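Local coordinates for CELL WALL surface anchor family protein (Streptococcus pneumoniae, PDB 2WW8) that is the pilus adhesin of the pneumococcus and probably recognises host cells through an integrin I-like domain with a metal-ion-dependent adhesion site, at residues 234-239 with 245-250. Numbering follows the deposited sequence.
With MG (magnesium ion), chain B.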
loop_
_atom_site.group_PDB
_atom_site.type_symbol
_atom_site.label_atom_id
_atom_site.label_comp_id
_atom_site.label_asym_id
_atom_site.label_seq_id
_atom_site.Cartn_x
_atom_site.Cartn_y
_atom_site.Cartn_z
ATOM N N SER A 234 2.677 41.755 0.538
ATOM C CA SER A 234 2.626 43.023 1.278
ATOM C C SER A 234 2.081 42.753 2.727
ATOM O O SER A 234 1.488 41.699 3.009
ATOM C CB SER A 234 1.772 44.073 0.535
ATOM O OG SER A 234 0.448 43.539 0.439
ATOM N N ASN A 235 2.286 43.701 3.649
ATOM C CA ASN A 235 1.929 43.512 5.064
ATOM C C ASN A 235 0.442 43.145 5.266
ATOM O O ASN A 235 0.125 42.332 6.121
ATOM C CB ASN A 235 2.218 44.826 5.811
ATOM C CG ASN A 235 3.700 45.173 5.823
ATOM O OD1 ASN A 235 4.545 44.294 5.708
ATOM N ND2 ASN A 235 4.009 46.451 5.935
ATOM N N SER A 236 -0.459 43.768 4.492
ATOM C CA SER A 236 -1.890 43.487 4.534
ATOM C C SER A 236 -2.195 42.004 4.306
ATOM O O SER A 236 -3.296 41.558 4.611
ATOM C CB SER A 236 -2.597 44.259 3.421
ATOM O OG SER A 236 -2.108 43.910 2.132
ATOM N N MET A 237 -1.264 41.248 3.701
ATOM C CA MET A 237 -1.525 39.796 3.547
ATOM C C MET A 237 -1.362 39.004 4.841
ATOM O O MET A 237 -1.709 37.849 4.880
ATOM C CB MET A 237 -0.625 39.159 2.454
ATOM C CG MET A 237 -0.786 39.782 1.063
ATOM S SD MET A 237 -2.308 39.145 0.331
ATOM C CE MET A 237 -1.867 37.453 -0.083
ATOM N N SER A 238 -0.749 39.578 5.872
ATOM C CA SER A 238 -0.623 38.939 7.177
ATOM C C SER A 238 -1.870 38.179 7.622
ATOM O O SER A 238 -2.988 38.716 7.571
ATOM C CB SER A 238 -0.334 40.059 8.201
ATOM O OG SER A 238 -0.594 39.569 9.493
ATOM N N ASN A 239 -1.702 36.948 8.102
ATOM C CA ASN A 239 -2.811 36.006 8.210
ATOM C C ASN A 239 -3.871 36.501 9.226
ATOM O O ASN A 239 -5.094 36.257 9.070
ATOM C CB ASN A 239 -2.237 34.648 8.634
ATOM C CG ASN A 239 -1.650 33.890 7.445
ATOM O OD1 ASN A 239 -2.169 33.995 6.343
ATOM N ND2 ASN A 239 -0.561 33.180 7.640
ATOM N N ALA A 245 -8.447 36.891 8.147
ATOM C CA ALA A 245 -8.760 36.304 6.845
ATOM C C ALA A 245 -7.726 35.293 6.310
ATOM O O ALA A 245 -8.053 34.630 5.341
ATOM C CB ALA A 245 -8.967 37.384 5.787
ATOM N N ARG A 246 -6.540 35.170 6.910
ATOM C CA ARG A 246 -5.569 34.153 6.516
ATOM C C ARG A 246 -5.130 34.385 5.048
ATOM O O ARG A 246 -4.984 33.434 4.266
ATOM C CB ARG A 246 -6.122 32.713 6.743
ATOM C CG ARG A 246 -6.958 32.390 7.993
ATOM C CD ARG A 246 -6.241 32.705 9.290
ATOM N NE ARG A 246 -4.991 31.961 9.300
ATOM C CZ ARG A 246 -4.035 32.093 10.211
ATOM N NH1 ARG A 246 -4.160 32.960 11.212
ATOM N NH2 ARG A 246 -2.945 31.350 10.111
ATOM N N ARG A 247 -4.967 35.643 4.640
ATOM C CA ARG A 247 -4.663 35.919 3.248
ATOM C C ARG A 247 -3.405 35.205 2.735
ATOM O O ARG A 247 -3.468 34.514 1.689
ATOM C CB ARG A 247 -4.553 37.410 2.945
ATOM C CG ARG A 247 -5.924 38.128 3.046
ATOM C CD ARG A 247 -5.786 39.583 2.596
ATOM N NE ARG A 247 -7.059 40.277 2.723
ATOM C CZ ARG A 247 -7.188 41.579 2.525
ATOM N NH1 ARG A 247 -6.125 42.329 2.238
ATOM N NH2 ARG A 247 -8.385 42.113 2.676
ATOM N N ALA A 248 -2.293 35.357 3.459
ATOM C CA ALA A 248 -1.018 34.814 2.999
ATOM C C ALA A 248 -1.093 33.290 2.896
ATOM O O ALA A 248 -0.678 32.683 1.878
ATOM C CB ALA A 248 0.119 35.300 3.855
ATOM N N GLU A 249 -1.622 32.666 3.936
ATOM C CA GLU A 249 -1.595 31.225 3.918
ATOM C C GLU A 249 -2.491 30.662 2.824
ATOM O O GLU A 249 -2.155 29.663 2.176
ATOM C CB GLU A 249 -1.795 30.567 5.288
ATOM C CG GLU A 249 -3.170 30.383 5.727
ATOM C CD GLU A 249 -3.342 29.852 7.140
ATOM O OE1 GLU A 249 -2.382 29.667 7.917
ATOM O OE2 GLU A 249 -4.513 29.653 7.484
ATOM N N ARG A 250 -3.652 31.260 2.619
ATOM C CA ARG A 250 -4.540 30.742 1.618
ATOM C C ARG A 250 -4.048 31.025 0.199
ATOM O O ARG A 250 -4.263 30.202 -0.682
ATOM C CB ARG A 250 -6.005 31.157 1.853
ATOM C CG ARG A 250 -6.568 30.569 3.161
ATOM C CD ARG A 250 -7.943 31.095 3.462
ATOM N NE ARG A 250 -8.405 30.473 4.682
ATOM C CZ ARG A 250 -9.474 30.830 5.404
ATOM N NH1 ARG A 250 -10.295 31.818 5.044
ATOM N NH2 ARG A 250 -9.764 30.136 6.497
HETATM MG MG MG B . -1.432 44.618 0.181
HETATM O O HOH W 1 -5.273 38.241 6.312
HETATM O O HOH W 2 -0.660 46.280 1.058
HETATM O O HOH W 3 -0.919 44.997 -1.803
HETATM O O HOH W 4 -3.277 45.608 0.284
#
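Backbone N-H groups at the start of helix 247-263 meet acceptors of the loop that follows strand 225-232: Arg246 N donates to Asn239 O at 2.8 Å and Ala248 N to Met237 O at 2.9 Å. Strand 225-232 ends in the Asp, and the loop supplies Ser234 and Ser236, of the Asp-x-Ser-x-Ser sequence of a metal-ion-dependent adhesion site (MIDAS), set at the end of a parallel sheet as in von Willebrand factor A domains, including those of integrins. Asn239 completes the grip with its side chain. Its OD1 takes the N-H of Glu249 on a lone pair, in the amide plane, 2.8 Å from Glu249 N with an N-H...O angle of 160°, so a first-turn amide of the helix is satisfied from the loop, while ND2 turns to Thr340 O.

The CB of Asn239 sits over the centre of the Arg246 guanidinium, 3.5 Å from CZ, and the amide stacks on that group with the planes 22° apart. Bends at chi2 and chi3 (both -57°) fold the arginine back to this position, where NE and NH2 clasp the two carboxylate oxygens of Glu249 side-on, meeting them from above the carboxylate plane but close to the guanidinium plane; this salt bridge holds the guanidinium's rotation. Two residues earlier, Met237 crosses Arg247 at about a right angle, its SD 3.9 Å from Arg247 CB. Arg247 runs extended from CG to NE past Ser236, and its NH1 forms a salt bridge with Asp387, a second-shell link from the helix start to a magnesium ligand. Ser234 OG and Ser236 OG each bind the magnesium ion at 2.2 Å, and three waters complete its coordination with Asp387.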